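Local coordinates for protein BvnE (Penicillium brevicompactum, PDB 6U9I) that probably catalyses the stereoselective semipinacol rearrangement in the fungal assembly of brevianamides, at residues 94-103 with 114-124. Sequence-based numbering, arbitrary orientation.
Sequences LRKVVMHLAS and NEYMVVLTFNE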
ATOM      1  N   LEU A  94      -7.766  -0.052 -15.599  1.00 17.69           N
ATOM      2  CA  LEU A  94      -6.857   1.043 -15.300  1.00 15.27           C
ATOM      3  C   LEU A  94      -5.400   0.730 -15.625  1.00 15.97           C
ATOM      4  O   LEU A  94      -4.545   1.613 -15.460  1.00 18.16           O
ATOM      5  CB  LEU A  94      -6.984   1.433 -13.825  1.00 16.58           C
ATOM      6  CG  LEU A  94      -8.391   1.831 -13.366  1.00 21.89           C
ATOM      7  CD1 LEU A  94      -8.362   2.362 -11.948  1.00 20.39           C
ATOM      8  CD2 LEU A  94      -8.980   2.885 -14.312  1.00 28.18           C
ATOM      9  N   ARG A  95      -5.098  -0.489 -16.083  1.00 15.94           N
ATOM     10  CA  ARG A  95      -3.720  -0.918 -16.353  1.00 14.51           C
ATOM     11  C   ARG A  95      -2.852  -0.800 -15.105  1.00 16.13           C
ATOM     12  O   ARG A  95      -1.678  -0.425 -15.182  1.00 14.25           O
ATOM     13  CB  ARG A  95      -3.084  -0.128 -17.504  1.00 19.20           C
ATOM     14  CG  ARG A  95      -3.285  -0.718 -18.884  1.00 26.70           C
ATOM     15  CD  ARG A  95      -4.724  -0.763 -19.231  1.00 28.99           C
ATOM     16  NE  ARG A  95      -4.972  -0.980 -20.651  1.00 27.47           N
ATOM     17  CZ  ARG A  95      -6.194  -1.022 -21.158  1.00 30.43           C
ATOM     18  NH1 ARG A  95      -6.388  -1.213 -22.461  1.00 28.44           N
ATOM     19  NH2 ARG A  95      -7.228  -0.891 -20.340  1.00 33.33           N
ATOM     20  N   LYS A  96      -3.415  -1.144 -13.947  1.00 14.32           N
ATOM     21  CA  LYS A  96      -2.686  -1.009 -12.693  1.00 12.71           C
ATOM     22  C   LYS A  96      -2.452  -2.379 -12.069  1.00 15.28           C
ATOM     23  O   LYS A  96      -3.287  -3.281 -12.191  1.00 15.54           O
ATOM     24  CB  LYS A  96      -3.426  -0.119 -11.713  1.00 15.69           C
ATOM     25  CG  LYS A  96      -3.432   1.341 -12.160  1.00 15.64           C
ATOM     26  CD  LYS A  96      -4.106   2.209 -11.130  1.00 17.00           C
ATOM     27  CE  LYS A  96      -4.409   3.590 -11.692  1.00 19.39           C
ATOM     28  NZ  LYS A  96      -3.197   4.483 -11.752  1.00 21.69           N
ATOM     29  N   VAL A  97      -1.297  -2.519 -11.413  1.00 11.46           N
ATOM     30  CA  VAL A  97      -0.971  -3.713 -10.629  1.00 12.37           C
ATOM     31  C   VAL A  97      -0.485  -3.260  -9.261  1.00 13.66           C
ATOM     32  O   VAL A  97       0.450  -2.457  -9.172  1.00 14.48           O
ATOM     33  CB  VAL A  97       0.106  -4.583 -11.304  1.00 14.03           C
ATOM     34  CG1 VAL A  97       0.416  -5.825 -10.423  1.00 11.31           C
ATOM     35  CG2 VAL A  97      -0.349  -5.010 -12.695  1.00 14.75           C
ATOM     36  N   VAL A  98      -1.098  -3.788  -8.199  1.00 14.41           N
ATOM     37  CA  VAL A  98      -0.719  -3.455  -6.826  1.00 11.85           C
ATOM     38  C   VAL A  98       0.002  -4.651  -6.217  1.00 12.61           C
ATOM     39  O   VAL A  98      -0.460  -5.786  -6.361  1.00 14.40           O
ATOM     40  CB  VAL A  98      -1.952  -3.077  -5.990  1.00 14.35           C
ATOM     41  CG1 VAL A  98      -1.551  -2.770  -4.545  1.00 16.15           C
ATOM     42  CG2 VAL A  98      -2.649  -1.866  -6.620  1.00 12.14           C
ATOM     43  N   MET A  99       1.122  -4.401  -5.534  1.00 13.08           N
ATOM     44  CA  MET A  99       1.892  -5.484  -4.926  1.00 14.45           C
ATOM     45  C   MET A  99       2.378  -5.090  -3.543  1.00 15.89           C
ATOM     46  O   MET A  99       2.933  -4.007  -3.343  1.00 14.74           O
ATOM     47  CB  MET A  99       3.089  -5.884  -5.789  1.00 14.24           C
ATOM     48  CG  MET A  99       2.658  -6.541  -7.103  1.00 21.73           C
ATOM     49  SD  MET A  99       4.035  -7.163  -8.064  1.00 19.53           S
ATOM     50  CE  MET A  99       4.876  -5.641  -8.479  1.00 19.46           C
ATOM     51  N   HIS A 100       2.184  -6.006  -2.602  1.00 13.55           N
ATOM     52  CA  HIS A 100       2.700  -5.887  -1.247  1.00 14.32           C
ATOM     53  C   HIS A 100       4.064  -6.569  -1.229  1.00 12.99           C
ATOM     54  O   HIS A 100       4.152  -7.776  -1.453  1.00 12.91           O
ATOM     55  CB  HIS A 100       1.714  -6.558  -0.293  1.00 14.58           C
ATOM     56  CG  HIS A 100       1.969  -6.289   1.154  1.00 15.27           C
ATOM     57  ND1 HIS A 100       1.358  -7.022   2.150  1.00 16.82           N
ATOM     58  CD2 HIS A 100       2.753  -5.377   1.778  1.00 13.92           C
ATOM     59  CE1 HIS A 100       1.758  -6.574   3.330  1.00 20.36           C
ATOM     60  NE2 HIS A 100       2.604  -5.576   3.133  1.00 15.67           N
ATOM     61  N   LEU A 101       5.128  -5.798  -0.989  1.00 13.01           N
ATOM     62  CA  LEU A 101       6.494  -6.246  -1.237  1.00 14.13           C
ATOM     63  C   LEU A 101       7.358  -6.138   0.008  1.00 15.54           C
ATOM     64  O   LEU A 101       7.158  -5.264   0.854  1.00 16.28           O
ATOM     65  CB  LEU A 101       7.171  -5.418  -2.343  1.00 13.24           C
ATOM     66  CG  LEU A 101       6.503  -5.376  -3.719  1.00 12.42           C
ATOM     67  CD1 LEU A 101       7.291  -4.468  -4.672  1.00 15.28           C
ATOM     68  CD2 LEU A 101       6.336  -6.771  -4.320  1.00 13.75           C
ATOM     69  N   ALA A 102       8.357  -7.015   0.077  1.00 18.30           N
ATOM     70  CA  ALA A 102       9.429  -6.937   1.058  1.00 15.34           C
ATOM     71  C   ALA A 102      10.751  -6.732   0.334  1.00 17.86           C
ATOM     72  O   ALA A 102      11.006  -7.364  -0.699  1.00 17.14           O
ATOM     73  CB  ALA A 102       9.506  -8.222   1.896  1.00 18.61           C
ATOM     74  N   SER A 103      11.590  -5.853   0.873  1.00 17.58           N
ATOM     75  CA  SER A 103      12.938  -5.672   0.356  1.00 19.87           C
ATOM     76  C   SER A 103      13.952  -6.185   1.370  1.00 29.26           C
ATOM     77  O   SER A 103      13.710  -6.182   2.580  1.00 24.15           O
ATOM     78  CB  SER A 103      13.226  -4.200   0.022  1.00 25.74           C
ATOM     79  OG  SER A 103      13.213  -3.412   1.197  1.00 29.72           O
ATOM     80  N   ASN A 114      12.895  -3.619   4.419  1.00 19.29           N
ATOM     81  CA  ASN A 114      11.751  -2.722   4.347  1.00 20.81           C
ATOM     82  C   ASN A 114      10.543  -3.453   3.770  1.00 18.70           C
ATOM     83  O   ASN A 114      10.617  -4.612   3.345  1.00 17.89           O
ATOM     84  CB  ASN A 114      12.089  -1.475   3.515  1.00 21.53           C
ATOM     85  CG  ASN A 114      11.415  -0.197   4.035  1.00 26.75           C
ATOM     86  OD1 ASN A 114      10.358  -0.242   4.661  1.00 24.11           O
ATOM     87  ND2 ASN A 114      12.030   0.950   3.762  1.00 24.98           N
ATOM     88  N   GLU A 115       9.415  -2.748   3.775  1.00 15.31           N
ATOM     89  CA  GLU A 115       8.128  -3.283   3.354  1.00 12.90           C
ATOM     90  C   GLU A 115       7.371  -2.178   2.638  1.00 15.65           C
ATOM     91  O   GLU A 115       7.394  -1.024   3.080  1.00 15.51           O
ATOM     92  CB  GLU A 115       7.319  -3.790   4.559  1.00 15.30           C
ATOM     93  CG  GLU A 115       5.949  -4.371   4.214  1.00 15.28           C
ATOM     94  CD  GLU A 115       5.154  -4.762   5.453  1.00 19.00           C
ATOM     95  OE1 GLU A 115       3.916  -4.932   5.351  1.00 17.55           O
ATOM     96  OE2 GLU A 115       5.770  -4.907   6.537  1.00 20.33           O
ATOM     97  N   TYR A 116       6.710  -2.520   1.531  1.00 13.53           N
ATOM     98  CA  TYR A 116       6.070  -1.506   0.701  1.00 14.00           C
ATOM     99  C   TYR A 116       4.738  -2.003   0.175  1.00 15.67           C
ATOM    100  O   TYR A 116       4.537  -3.203  -0.024  1.00 13.94           O
ATOM    101  CB  TYR A 116       6.903  -1.106  -0.523  1.00 17.54           C
ATOM    102  CG  TYR A 116       8.386  -1.068  -0.302  1.00 19.24           C
ATOM    103  CD1 TYR A 116       9.122  -2.252  -0.247  1.00 21.79           C
ATOM    104  CD2 TYR A 116       9.061   0.138  -0.164  1.00 31.08           C
ATOM    105  CE1 TYR A 116      10.469  -2.233  -0.050  1.00 26.76           C
ATOM    106  CE2 TYR A 116      10.436   0.161   0.042  1.00 25.24           C
ATOM    107  CZ  TYR A 116      11.125  -1.025   0.093  1.00 24.30           C
ATOM    108  OH  TYR A 116      12.497  -1.044   0.287  1.00 34.88           O
ATOM    109  N   MET A 117       3.853  -1.052  -0.106  1.00 12.59           N
ATOM    110  CA  MET A 117       2.729  -1.262  -1.009  1.00 12.90           C
ATOM    111  C   MET A 117       3.005  -0.433  -2.255  1.00 15.13           C
ATOM    112  O   MET A 117       3.114   0.798  -2.176  1.00 14.91           O
ATOM    113  CB  MET A 117       1.404  -0.864  -0.353  1.00 16.10           C
ATOM    114  CG  MET A 117       0.164  -1.415  -1.038  1.00 20.73           C
ATOM    115  SD  MET A 117      -0.019  -3.210  -0.862  1.00 21.50           S
ATOM    116  CE  MET A 117      -0.252  -3.392   0.899  1.00 21.83           C
ATOM    117  N   VAL A 118       3.129  -1.097  -3.403  1.00 13.01           N
ATOM    118  CA  VAL A 118       3.489  -0.452  -4.662  0.66 12.84           C
ATOM    119  C   VAL A 118       2.292  -0.492  -5.604  1.00 14.59           C
ATOM    120  O   VAL A 118       1.579  -1.499  -5.677  1.00 15.17           O
ATOM    121  CB  VAL A 118       4.726  -1.146  -5.275  0.66 15.39           C
ATOM    122  CG1 VAL A 118       4.909  -0.788  -6.737  0.66 19.03           C
ATOM    123  CG2 VAL A 118       5.971  -0.790  -4.459  0.66 12.57           C
ATOM    124  N   VAL A 119       2.062   0.614  -6.318  1.00 13.67           N
ATOM    125  CA  VAL A 119       1.040   0.684  -7.359  1.00 11.97           C
ATOM    126  C   VAL A 119       1.757   0.990  -8.668  1.00 14.48           C
ATOM    127  O   VAL A 119       2.285   2.095  -8.845  1.00 17.00           O
ATOM    128  CB  VAL A 119      -0.026   1.748  -7.070  1.00 15.57           C
ATOM    129  CG1 VAL A 119      -1.081   1.744  -8.190  1.00 14.12           C
ATOM    130  CG2 VAL A 119      -0.658   1.531  -5.689  1.00 15.10           C
ATOM    131  N   LEU A 120       1.818  -0.001  -9.558  1.00 12.21           N
ATOM    132  CA  LEU A 120       2.352   0.172 -10.903  1.00 13.88           C
ATOM    133  C   LEU A 120       1.208   0.533 -11.843  1.00 14.53           C
ATOM    134  O   LEU A 120       0.155  -0.112 -11.818  1.00 15.52           O
ATOM    135  CB  LEU A 120       3.032  -1.110 -11.389  1.00 15.22           C
ATOM    136  CG  LEU A 120       4.105  -1.746 -10.498  1.00 15.66           C
ATOM    137  CD1 LEU A 120       4.622  -3.041 -11.119  1.00 16.86           C
ATOM    138  CD2 LEU A 120       5.246  -0.787 -10.322  1.00 19.27           C
ATOM    139  N   THR A 121       1.406   1.554 -12.672  1.00 14.39           N
ATOM    140  CA  THR A 121       0.498   1.824 -13.782  1.00 10.78           C
ATOM    141  C   THR A 121       1.266   1.620 -15.079  1.00 13.03           C
ATOM    142  O   THR A 121       2.389   2.117 -15.221  1.00 14.29           O
ATOM    143  CB  THR A 121      -0.061   3.254 -13.742  1.00 13.86           C
ATOM    144  OG1 THR A 121      -0.622   3.511 -12.448  1.00 15.72           O
ATOM    145  CG2 THR A 121      -1.158   3.412 -14.799  1.00 13.90           C
ATOM    146  N   PHE A 122       0.668   0.896 -16.020  1.00 14.03           N
ATOM    147  CA  PHE A 122       1.300   0.651 -17.305  1.00 13.64           C
ATOM    148  C   PHE A 122       0.604   1.462 -18.391  1.00 16.93           C
ATOM    149  O   PHE A 122      -0.485   2.011 -18.194  1.00 16.01           O
ATOM    150  CB  PHE A 122       1.292  -0.845 -17.631  1.00 14.61           C
ATOM    151  CG  PHE A 122       2.153  -1.653 -16.697  1.00 14.15           C
ATOM    152  CD1 PHE A 122       3.499  -1.832 -16.968  1.00 20.20           C
ATOM    153  CD2 PHE A 122       1.624  -2.191 -15.539  1.00 16.66           C
ATOM    154  CE1 PHE A 122       4.310  -2.554 -16.107  1.00 15.56           C
ATOM    155  CE2 PHE A 122       2.426  -2.922 -14.670  1.00 17.15           C
ATOM    156  CZ  PHE A 122       3.761  -3.101 -14.954  1.00 17.82           C
ATOM    157  N   ASN A 123       1.265   1.554 -19.543  1.00 15.76           N
ATOM    158  CA  ASN A 123       0.640   2.158 -20.709  1.00 14.08           C
ATOM    159  C   ASN A 123      -0.522   1.276 -21.182  1.00 18.51           C
ATOM    160  O   ASN A 123      -0.767   0.180 -20.664  1.00 18.56           O
ATOM    161  CB  ASN A 123       1.684   2.390 -21.812  1.00 16.25           C
ATOM    162  CG  ASN A 123       2.291   1.089 -22.350  1.00 24.75           C
ATOM    163  OD1 ASN A 123       2.029   0.006 -21.835  1.00 20.67           O
ATOM    164  ND2 ASN A 123       3.124   1.206 -23.392  1.00 21.49           N
ATOM    165  N   GLU A 124      -1.243   1.762 -22.196  1.00 20.32           N
ATOM    166  CA  GLU A 124      -2.465   1.091 -22.634  1.00 18.42           C
ATOM    167  C   GLU A 124      -2.198  -0.343 -23.056  1.00 21.85           C
ATOM    168  O   GLU A 124      -3.022  -1.229 -22.811  1.00 22.60           O
ATOM    169  CB  GLU A 124      -3.106   1.864 -23.793  1.00 21.42           C
ATOM    170  CG  GLU A 124      -4.502   1.363 -24.140  1.00 31.58           C
ATOM    171  CD  GLU A 124      -4.491   0.181 -25.098  1.00 47.52           C
ATOM    172  OE1 GLU A 124      -5.429  -0.653 -25.031  1.00 55.35           O
ATOM    173  OE2 GLU A 124      -3.544   0.077 -25.913  1.00 52.36           O
TER
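Strands 96-103 and 115-122 pair antiparallel as arms of a beta hairpin, their axes 4.6 Å apart at closest approach. Val-97 with Leu-120, Met-99 with Val-118 and Leu-101 with Tyr-116 are the hydrogen-bonded pairs, each closed by two N-H...O bonds. Just before the first strand begins, Arg-95 O accepts Phe-122 N at 2.8 Å.

Arg-95 bends at chi2 (62°) and runs beside Glu-124. Its NE gives a straight bond of 2.9 Å to Glu-124 O, in the guanidinium plane. NH1 forms a salt bridge with Glu-124 OE1 at 2.8 Å, weak as a hydrogen bond. With an alanine here, the Glu-124 carboxylate is likely to lose this charge partner and Glu-124 O its NE donor.

On the same face as Lys-96, whose NZ bonds Thr-121 OG1, His-100 NE2 donates to the anti side of Glu-115 OE1 at 2.7 Å. Met-117 CE sits over one face of the imidazole, a CH-pi contact 3.9 Å from the centroid.

On the other face, Met-99 CE packs on Leu-120 CD1 at 3.7 Å. At the far end of the hairpin, Ser-103 OG and Tyr-116 OH share a hydrogen bond of 2.6 Å; Tyr-112 OH also bonds Tyr-116 OH.

The hairpin thus joins a largely apolar face, under helix 14-31 at Val-97 and Phe-122, to a more polar face at the dimer interface, where Glu-115 links His-100 to Arg-52 N of the second subunit.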